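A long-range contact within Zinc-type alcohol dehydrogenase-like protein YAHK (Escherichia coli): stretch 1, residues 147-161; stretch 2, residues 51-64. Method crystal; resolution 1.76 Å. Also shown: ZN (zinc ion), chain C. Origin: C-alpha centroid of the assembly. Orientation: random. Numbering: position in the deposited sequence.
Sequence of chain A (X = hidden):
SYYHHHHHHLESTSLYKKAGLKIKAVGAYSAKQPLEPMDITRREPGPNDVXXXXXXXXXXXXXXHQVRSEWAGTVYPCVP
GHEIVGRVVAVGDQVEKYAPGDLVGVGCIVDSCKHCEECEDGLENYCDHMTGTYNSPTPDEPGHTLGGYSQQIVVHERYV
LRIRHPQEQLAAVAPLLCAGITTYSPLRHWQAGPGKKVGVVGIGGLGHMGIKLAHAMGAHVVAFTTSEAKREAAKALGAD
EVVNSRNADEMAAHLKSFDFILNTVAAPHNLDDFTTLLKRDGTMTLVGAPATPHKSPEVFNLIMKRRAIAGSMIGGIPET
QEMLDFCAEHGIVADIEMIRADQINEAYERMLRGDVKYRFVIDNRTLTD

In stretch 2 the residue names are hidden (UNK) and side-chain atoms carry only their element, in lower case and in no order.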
ATOM      1  N   GLY A 147       2.073 -11.418  31.223  1.00 13.51           N
ATOM      2  CA  GLY A 147       3.231 -10.642  30.803  1.00 13.72           C
ATOM      3  C   GLY A 147       4.378 -10.270  31.726  1.00 13.23           C
ATOM      4  O   GLY A 147       4.601 -10.879  32.771  1.00 13.69           O
ATOM      5  N   GLY A 148       5.100  -9.231  31.309  1.00 11.65           N
ATOM      6  CA  GLY A 148       6.271  -8.756  32.026  1.00 12.29           C
ATOM      7  C   GLY A 148       6.128  -7.896  33.266  1.00 13.63           C
ATOM      8  O   GLY A 148       7.143  -7.505  33.845  1.00 12.80           O
ATOM      9  N   TYR A 149       4.905  -7.566  33.669  1.00 11.86           N
ATOM     10  CA  TYR A 149       4.719  -6.783  34.891  1.00 13.19           C
ATOM     11  C   TYR A 149       4.837  -7.806  36.015  1.00 13.95           C
ATOM     12  O   TYR A 149       3.943  -7.930  36.855  1.00 15.33           O
ATOM     13  CB  TYR A 149       3.326  -6.159  34.954  1.00 12.21           C
ATOM     14  CG  TYR A 149       3.052  -5.002  34.022  1.00 12.11           C
ATOM     15  CD1 TYR A 149       3.968  -4.608  33.047  1.00 11.60           C
ATOM     16  CD2 TYR A 149       1.837  -4.324  34.094  1.00 12.80           C
ATOM     17  CE1 TYR A 149       3.666  -3.560  32.160  1.00 10.91           C
ATOM     18  CE2 TYR A 149       1.530  -3.293  33.226  1.00 12.92           C
ATOM     19  CZ  TYR A 149       2.441  -2.914  32.260  1.00 11.77           C
ATOM     20  OH  TYR A 149       2.093  -1.909  31.391  1.00 13.22           O
ATOM     21  N   SER A 150       5.938  -8.546  36.013  1.00 12.79           N
ATOM     22  CA  SER A 150       6.159  -9.588  37.005  1.00 14.77           C
ATOM     23  C   SER A 150       7.644  -9.774  37.296  1.00 15.52           C
ATOM     24  O   SER A 150       8.498  -9.183  36.629  1.00 14.19           O
ATOM     25  CB  SER A 150       5.557 -10.899  36.500  1.00 14.33           C
ATOM     26  OG  SER A 150       6.077 -11.227  35.223  1.00 16.31           O
ATOM     27  N   GLN A 151       7.947 -10.607  38.288  1.00 14.79           N
ATOM     28  CA  GLN A 151       9.327 -10.858  38.690  1.00 15.89           C
ATOM     29  C   GLN A 151      10.085 -11.836  37.803  1.00 15.65           C
ATOM     30  O   GLN A 151      11.303 -11.731  37.667  1.00 14.01           O
ATOM     31  CB  GLN A 151       9.375 -11.389  40.123  1.00 18.50           C
ATOM     32  CG  GLN A 151       8.816 -10.461  41.176  1.00 21.33           C
ATOM     33  CD  GLN A 151       8.950 -11.051  42.565  1.00 23.98           C
ATOM     34  OE1 GLN A 151       8.457 -12.147  42.837  1.00 22.48           O
ATOM     35  NE2 GLN A 151       9.630 -10.332  43.448  1.00 22.32           N
ATOM     36  N   GLN A 152       9.368 -12.797  37.226  1.00 15.86           N
ATOM     37  CA  GLN A 152       9.986 -13.813  36.379  1.00 15.59           C
ATOM     38  C   GLN A 152       9.094 -14.231  35.218  1.00 13.66           C
ATOM     39  O   GLN A 152       7.882 -14.042  35.248  1.00 13.59           O
ATOM     40  CB  GLN A 152      10.316 -15.064  37.209  1.00 18.54           C
ATOM     41  CG  GLN A 152      11.431 -14.885  38.232  1.00 21.00           C
ATOM     42  CD  GLN A 152      11.657 -16.127  39.086  1.00 24.68           C
ATOM     43  OE1 GLN A 152      12.622 -16.200  39.848  1.00 26.86           O
ATOM     44  NE2 GLN A 152      10.761 -17.105  38.969  1.00 21.19           N
ATOM     45  N   ILE A 153       9.714 -14.797  34.187  1.00 14.04           N
ATOM     46  CA  ILE A 153       8.981 -15.288  33.028  1.00 11.71           C
ATOM     47  C   ILE A 153       9.799 -16.444  32.457  1.00 13.42           C
ATOM     48  O   ILE A 153      11.022 -16.465  32.589  1.00 12.69           O
ATOM     49  CB  ILE A 153       8.766 -14.167  31.966  1.00 12.84           C
ATOM     50  CG1 ILE A 153       7.779 -14.643  30.890  1.00 11.99           C
ATOM     51  CG2 ILE A 153      10.100 -13.765  31.345  1.00 11.73           C
ATOM     52  CD1 ILE A 153       7.288 -13.531  29.964  1.00 12.68           C
ATOM     53  N   VAL A 154       9.119 -17.428  31.871  1.00 11.84           N
ATOM     54  CA  VAL A 154       9.785 -18.588  31.287  1.00 12.07           C
ATOM     55  C   VAL A 154       9.388 -18.641  29.817  1.00 12.01           C
ATOM     56  O   VAL A 154       8.205 -18.711  29.485  1.00 14.33           O
ATOM     57  CB  VAL A 154       9.356 -19.895  31.998  1.00 14.28           C
ATOM     58  CG1 VAL A 154      10.054 -21.090  31.366  1.00 14.06           C
ATOM     59  CG2 VAL A 154       9.694 -19.807  33.477  1.00 14.67           C
ATOM     60  N   VAL A 155      10.385 -18.606  28.938  1.00 12.04           N
ATOM     61  CA  VAL A 155      10.131 -18.581  27.502  1.00 12.55           C
ATOM     62  C   VAL A 155      11.018 -19.542  26.719  1.00 12.74           C
ATOM     63  O   VAL A 155      12.189 -19.732  27.052  1.00 13.28           O
ATOM     64  CB  VAL A 155      10.375 -17.150  26.950  1.00 11.96           C
ATOM     65  CG1 VAL A 155       9.990 -17.068  25.473  1.00 10.80           C
ATOM     66  CG2 VAL A 155       9.596 -16.134  27.774  1.00 12.71           C
ATOM     67  N   HIS A 156      10.442 -20.142  25.680  1.00 13.67           N
ATOM     68  CA  HIS A 156      11.159 -21.059  24.792  1.00 13.80           C
ATOM     69  C   HIS A 156      12.315 -20.229  24.227  1.00 14.99           C
ATOM     70  O   HIS A 156      12.100 -19.100  23.789  1.00 14.71           O
ATOM     71  CB  HIS A 156      10.210 -21.513  23.678  1.00 17.28           C
ATOM     72  CG  HIS A 156      10.812 -22.490  22.715  1.00 20.48           C
ATOM     73  ND1 HIS A 156      11.849 -22.162  21.869  1.00 22.12           N
ATOM     74  CD2 HIS A 156      10.501 -23.780  22.446  1.00 21.85           C
ATOM     75  CE1 HIS A 156      12.150 -23.207  21.118  1.00 22.56           C
ATOM     76  NE2 HIS A 156      11.346 -24.202  21.448  1.00 23.50           N
ATOM     77  N   GLU A 157      13.530 -20.777  24.223  1.00 14.64           N
ATOM     78  CA  GLU A 157      14.690 -20.013  23.758  1.00 14.25           C
ATOM     79  C   GLU A 157      14.605 -19.421  22.356  1.00 12.84           C
ATOM     80  O   GLU A 157      15.316 -18.462  22.056  1.00 12.87           O
ATOM     81  CB  GLU A 157      15.982 -20.834  23.872  1.00 15.72           C
ATOM     82  CG  GLU A 157      16.122 -21.967  22.877  1.00 18.82           C
ATOM     83  CD  GLU A 157      17.567 -22.426  22.733  1.00 21.51           C
ATOM     84  OE1 GLU A 157      17.792 -23.516  22.170  1.00 23.53           O
ATOM     85  OE2 GLU A 157      18.478 -21.692  23.174  1.00 23.75           O
ATOM     86  N   ARG A 158      13.752 -19.965  21.495  1.00 13.88           N
ATOM     87  CA  ARG A 158      13.643 -19.417  20.145  1.00 13.87           C
ATOM     88  C   ARG A 158      13.122 -17.984  20.176  1.00 13.60           C
ATOM     89  O   ARG A 158      13.391 -17.191  19.268  1.00 13.03           O
ATOM     90  CB  ARG A 158      12.710 -20.272  19.275  1.00 14.51           C
ATOM     91  CG  ARG A 158      12.357 -19.622  17.929  1.00 14.99           C
ATOM     92  CD  ARG A 158      11.647 -20.588  16.990  1.00 16.99           C
ATOM     93  NE  ARG A 158      11.274 -19.956  15.725  1.00 16.44           N
ATOM     94  CZ  ARG A 158      10.895 -20.624  14.640  1.00 17.63           C
ATOM     95  NH1 ARG A 158      10.840 -21.950  14.662  1.00 18.08           N
ATOM     96  NH2 ARG A 158      10.573 -19.970  13.530  1.00 16.48           N
ATOM     97  N   TYR A 159      12.395 -17.644  21.234  1.00 11.67           N
ATOM     98  CA  TYR A 159      11.815 -16.313  21.342  1.00 11.55           C
ATOM     99  C   TYR A 159      12.492 -15.396  22.347  1.00 11.00           C
ATOM    100  O   TYR A 159      11.978 -14.325  22.665  1.00 13.74           O
ATOM    101  CB  TYR A 159      10.323 -16.451  21.647  1.00 10.86           C
ATOM    102  CG  TYR A 159       9.653 -17.413  20.694  1.00 10.75           C
ATOM    103  CD1 TYR A 159       9.657 -18.789  20.940  1.00 12.18           C
ATOM    104  CD2 TYR A 159       9.103 -16.961  19.495  1.00 10.06           C
ATOM    105  CE1 TYR A 159       9.136 -19.687  20.007  1.00 12.45           C
ATOM    106  CE2 TYR A 159       8.583 -17.849  18.560  1.00 11.56           C
ATOM    107  CZ  TYR A 159       8.603 -19.209  18.821  1.00 13.41           C
ATOM    108  OH  TYR A 159       8.107 -20.085  17.885  1.00 12.79           O
ATOM    109  N   VAL A 160      13.649 -15.816  22.845  1.00  9.96           N
ATOM    110  CA  VAL A 160      14.401 -15.010  23.798  1.00 10.36           C
ATOM    111  C   VAL A 160      15.541 -14.356  23.027  1.00 10.91           C
ATOM    112  O   VAL A 160      16.215 -15.017  22.239  1.00 13.00           O
ATOM    113  CB  VAL A 160      14.981 -15.878  24.934  1.00  9.92           C
ATOM    114  CG1 VAL A 160      15.843 -15.023  25.862  1.00 11.68           C
ATOM    115  CG2 VAL A 160      13.842 -16.519  25.722  1.00 12.22           C
ATOM    116  N   LEU A 161      15.744 -13.063  23.259  1.00 11.27           N
ATOM    117  CA  LEU A 161      16.788 -12.297  22.575  1.00 10.14           C
ATOM    118  C   LEU A 161      17.984 -12.046  23.479  1.00  9.10           C
ATOM    119  O   LEU A 161      17.845 -11.986  24.693  1.00 11.13           O
ATOM    120  CB  LEU A 161      16.234 -10.943  22.120  1.00 10.84           C
ATOM    121  CG  LEU A 161      15.102 -10.875  21.088  1.00 12.45           C
ATOM    122  CD1 LEU A 161      15.517 -11.615  19.830  1.00 12.38           C
ATOM    123  CD2 LEU A 161      13.823 -11.466  21.665  1.00 13.29           C
ATOM    124  N   UNK A  51      14.561 -19.509  31.875  1.00 15.00           N
ATOM    125  CA  UNK A  51      13.922 -18.883  33.029  1.00 15.14           C
ATOM    126  C   UNK A  51      14.615 -17.544  33.224  1.00 15.00           C
ATOM    127  O   UNK A  51      15.826 -17.493  33.425  1.00 16.71           O
ATOM    128  n   UNK A  51      13.251 -20.443  39.126  1.00 26.49           N
ATOM    129  c   UNK A  51      14.094 -19.750  34.275  1.00 18.79           C
ATOM    130  c   UNK A  51      13.697 -20.081  36.719  1.00 21.55           C
ATOM    131  c   UNK A  51      13.103 -19.500  37.984  1.00 25.81           C
ATOM    132  c   UNK A  51      13.492 -19.149  35.533  1.00 19.63           C
ATOM    133  N   UNK A  52      13.836 -16.470  33.185  1.00 14.28           N
ATOM    134  CA  UNK A  52      14.367 -15.115  33.282  1.00 13.69           C
ATOM    135  C   UNK A  52      13.909 -14.313  34.491  1.00 14.02           C
ATOM    136  O   UNK A  52      12.715 -14.249  34.786  1.00 15.02           O
ATOM    137  c   UNK A  52      13.968 -14.320  32.017  1.00 12.86           C
ATOM    138  c   UNK A  52      13.902 -14.503  29.478  1.00 14.45           C
ATOM    139  c   UNK A  52      14.467 -15.052  30.771  1.00 11.88           C
ATOM    140  c   UNK A  52      14.524 -12.904  32.078  1.00 14.23           C
ATOM    141  N   UNK A  53      14.867 -13.698  35.180  1.00 15.52           N
ATOM    142  CA  UNK A  53      14.574 -12.841  36.322  1.00 15.35           C
ATOM    143  C   UNK A  53      14.436 -11.467  35.673  1.00 14.97           C
ATOM    144  O   UNK A  53      15.422 -10.891  35.208  1.00 15.25           O
ATOM    145  o   UNK A  53      14.463 -13.968  39.622  1.00 29.12           O
ATOM    146  o   UNK A  53      13.538 -12.010  39.973  1.00 30.91           O
ATOM    147  c   UNK A  53      15.743 -12.839  37.306  1.00 19.31           C
ATOM    148  c   UNK A  53      15.483 -12.077  38.594  1.00 24.38           C
ATOM    149  c   UNK A  53      14.416 -12.731  39.455  1.00 27.58           C
ATOM    150  N   UNK A  54      13.213 -10.954  35.620  1.00 14.60           N
ATOM    151  CA  UNK A  54      12.963  -9.667  34.981  1.00 12.45           C
ATOM    152  C   UNK A  54      13.498  -8.474  35.759  1.00 13.48           C
ATOM    153  O   UNK A  54      13.192  -8.289  36.938  1.00 14.20           O
ATOM    154  c   UNK A  54      10.939 -10.627  33.848  1.00 10.05           C
ATOM    155  c   UNK A  54       9.458 -10.538  33.522  1.00 12.90           C
ATOM    156  c   UNK A  54      11.456  -9.478  34.719  1.00 12.76           C
ATOM    157  c   UNK A  54      11.206  -8.149  34.017  1.00 11.61           C
ATOM    158  N   UNK A  55      14.307  -7.660  35.087  1.00 12.44           N
ATOM    159  CA  UNK A  55      14.880  -6.481  35.716  1.00 11.78           C
ATOM    160  C   UNK A  55      14.017  -5.263  35.426  1.00 11.42           C
ATOM    161  O   UNK A  55      13.701  -4.488  36.330  1.00 10.86           O
ATOM    162  c   UNK A  55      16.301  -6.252  35.209  1.00 12.40           C
ATOM    163  N   UNK A  56      13.632  -5.100  34.163  1.00 10.80           N
ATOM    164  CA  UNK A  56      12.809  -3.965  33.763  1.00 10.91           C
ATOM    165  C   UNK A  56      11.792  -4.339  32.697  1.00  9.99           C
ATOM    166  O   UNK A  56      11.984  -5.293  31.942  1.00 11.28           O
ATOM    167  c   UNK A  56      14.537  -1.502  35.182  1.00 13.85           C
ATOM    168  c   UNK A  56      17.076  -2.594  34.934  1.00 13.69           C
ATOM    169  c   UNK A  56      13.682  -2.830  33.215  1.00 11.14           C
ATOM    170  c   UNK A  56      14.786  -2.403  34.149  1.00 12.72           C
ATOM    171  c   UNK A  56      16.069  -2.944  34.037  1.00 14.02           C
ATOM    172  c   UNK A  56      15.535  -1.147  36.085  1.00 14.12           C
ATOM    173  c   UNK A  56      16.799  -1.700  35.955  1.00 16.30           C
ATOM    174  o   UNK A  56      17.782  -1.372  36.861  1.00 18.77           O
ATOM    175  N   UNK A  57      10.706  -3.577  32.642  1.00 10.87           N
ATOM    176  CA  UNK A  57       9.672  -3.806  31.642  1.00 10.62           C
ATOM    177  C   UNK A  57       9.111  -2.473  31.173  1.00 10.98           C
ATOM    178  O   UNK A  57       8.604  -1.688  31.973  1.00 11.33           O
ATOM    179  s   UNK A  57       7.310  -5.137  30.934  1.00 12.83           S
ATOM    180  c   UNK A  57       8.539  -4.672  32.202  1.00 11.68           C
ATOM    181  N   UNK A  58       9.216  -2.219  29.873  1.00  9.86           N
ATOM    182  CA  UNK A  58       8.700  -0.984  29.316  1.00 10.87           C
ATOM    183  C   UNK A  58       7.183  -0.992  29.315  1.00 11.70           C
ATOM    184  O   UNK A  58       6.562  -2.055  29.267  1.00 12.43           O
ATOM    185  N   UNK A  59       6.583   0.189  29.386  1.00 12.30           N
ATOM    186  CA  UNK A  59       5.131   0.300  29.386  1.00 13.34           C
ATOM    187  C   UNK A  59       4.686   0.724  27.989  1.00 14.03           C
ATOM    188  O   UNK A  59       5.044   1.799  27.506  1.00 13.85           O
ATOM    189  c   UNK A  59       4.661   1.324  30.436  1.00 13.89           C
ATOM    190  c   UNK A  59       3.139   1.406  30.444  1.00 14.31           C
ATOM    191  c   UNK A  59       5.180   0.915  31.819  1.00 13.89           C
ATOM    192  N   UNK A  60       3.909  -0.144  27.346  1.00 13.99           N
ATOM    193  CA  UNK A  60       3.429   0.086  25.984  1.00 14.29           C
ATOM    194  C   UNK A  60       1.944   0.433  25.961  1.00 16.32           C
ATOM    195  O   UNK A  60       1.191   0.025  26.845  1.00 16.16           O
ATOM    196  c   UNK A  60       3.671  -1.170  25.138  1.00 15.79           C
ATOM    197  s   UNK A  60       3.100  -1.054  23.424  1.00 15.21           S
ATOM    198  N   UNK A  61       1.523   1.189  24.954  1.00 17.56           N
ATOM    199  CA  UNK A  61       0.115   1.545  24.849  1.00 18.74           C
ATOM    200  C   UNK A  61      -0.746   0.293  24.712  1.00 18.23           C
ATOM    201  O   UNK A  61      -1.927   0.303  25.061  1.00 18.41           O
ATOM    202  c   UNK A  61       0.081   3.932  23.994  1.00 28.28           C
ATOM    203  c   UNK A  61      -0.125   2.485  23.666  1.00 22.98           C
ATOM    204  n   UNK A  61       1.332   4.502  24.109  1.00 30.66           N
ATOM    205  c   UNK A  61       1.204   5.775  24.442  1.00 31.33           C
ATOM    206  n   UNK A  61      -0.083   6.052  24.547  1.00 30.70           N
ATOM    207  c   UNK A  61      -0.807   4.917  24.271  1.00 30.01           C
ATOM    208  N   UNK A  62      -0.162  -0.790  24.210  1.00 17.40           N
ATOM    209  CA  UNK A  62      -0.926  -2.022  24.074  1.00 16.56           C
ATOM    210  C   UNK A  62      -1.286  -2.584  25.443  1.00 16.35           C
ATOM    211  O   UNK A  62      -2.295  -3.280  25.588  1.00 17.30           O
ATOM    212  o   UNK A  62      -0.100  -2.696  21.895  1.00 19.06           O
ATOM    213  c   UNK A  62      -0.148  -3.064  23.265  1.00 16.70           C
ATOM    214  N   UNK A  63      -0.465  -2.285  26.450  1.00 13.99           N
ATOM    215  CA  UNK A  63      -0.731  -2.764  27.805  1.00 15.36           C
ATOM    216  C   UNK A  63      -1.983  -2.058  28.311  1.00 16.67           C
ATOM    217  O   UNK A  63      -2.897  -2.680  28.849  1.00 16.54           O
ATOM    218  o   UNK A  63       2.790  -2.533  28.788  1.00 15.68           O
ATOM    219  o   UNK A  63       1.739  -4.055  27.602  1.00 13.75           O
ATOM    220  c   UNK A  63       0.421  -2.431  28.760  1.00 13.47           C
ATOM    221  c   UNK A  63       1.742  -3.050  28.344  1.00 16.73           C
ATOM    222  N   UNK A  64      -1.996  -0.741  28.132  1.00 18.19           N
ATOM    223  CA  UNK A  64      -3.105   0.100  28.555  1.00 21.10           C
ATOM    224  C   UNK A  64      -4.394  -0.352  27.879  1.00 22.26           C
ATOM    225  O   UNK A  64      -5.404  -0.594  28.541  1.00 23.60           O
ATOM    226  c   UNK A  64      -4.993   2.691  27.807  1.00 24.61           C
ATOM    227  c   UNK A  64      -2.986   4.004  28.532  1.00 24.09           C
ATOM    228  c   UNK A  64      -2.791   1.556  28.198  1.00 21.69           C
ATOM    229  c   UNK A  64      -3.726   2.678  28.649  1.00 24.36           C
TER
HETATM  230 ZN    ZN C 402       3.789  -3.139  22.528  1.00 18.13          ZN
HETATM  231  O   HOH W   1       2.219  -3.512  20.902  1.00 12.96           O

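Position 51 carries four carbons in an unbranched row ending in nitrogen, fully extended; Val154 CG2 is 4.4 Å from the CA of position 51. This is Lys51: its long aliphatic chain rises from the face of the sheet beside the side chain of Gln152, and carries the amine out to a partly exposed position.

Position 52 has four carbons, forked at the first, with one arm two carbons long. Its CB is 4.0 Å from Ile153 CG2, and the tip of the long arm is 4.1 Å from Val160 CG1. The residue is Ile52, a beta-branched type that favours strands and here fills a buried apolar face.

At position 53 three carbons end in two oxygens, and one oxygen is 3.2 Å from Gln151 O. A carboxylate on a two-carbon stem is Glu53. The two close oxygens are both acceptors and cannot bond each other, but the partly exposed site makes a charged group tolerable.

Position 54 again shows four carbons forked at the first. The end of its longer arm lies 3.5 Å from Ser150 O, 3.8 Å from Gly148 O and 3.9 Å from Ile153 CG2. This is Ile54, which points toward stretch 1 and packs its CD1 into the bend leading to the strand.

A single carbon at position 55 defines Ala55, pointing away and touching nothing on stretch 1. Position 56 has one carbon, then a six-carbon ring bearing an oxygen: Tyr56, also pointing away, where a large ring costs stretch 1 no space.

One carbon and one sulfur occupy position 57. The carbon is 3.6 Å from Gly148 O, and the sulfur meets the edge of the Tyr149 ring, 4.0 Å from CD1. This is Cys57, compact enough for the site; a CB on Gly148 would fall 2.8 Å from its SG, so the glycine makes room.

Position 58 has no side-chain atoms and almost no contact: Gly58. At position 59 one carbon carries two others, one of them 3.6 Å from Tyr149 OH; short, branched Val59 fits beside that hydroxyl.

Position 60 has one carbon and a sulfur 2.4 Å from the zinc ion: Cys60, a natural zinc ligand. Position 61, with a five-membered ring of three carbons and two nitrogens, is His61, out of reach of stretch 1. Position 62 bears one carbon and one oxygen and is Ser62; its OG is 2.7 Å from the oxygen of the zinc-bound water, and its N donates to Cys60 SG at 3.4 Å, capping the helix.

Position 63 has two carbons and two oxygens, one 2.8 Å from Tyr149 OH. This is Asp63, whose OD2 accepts from Cys60 N (3.0 Å) and, weakly, from Tyr149 OH. Position 64, four carbons forked at the second, is Leu64, facing away, its bulk unconstrained here.

The contact rests on antiparallel strand pairing. Ile52 N donates to Ile153 O (2.9 Å), Ile153 N to Ile52 O (3.1 Å), and Ile54 N to Gln151 O (2.9 Å). Apolar packing reinforces this ladder, and Tyr149 extends it to Asp63, near the zinc.

Stretch 2, residues 51-64: KIEIAYCGVCHSDL
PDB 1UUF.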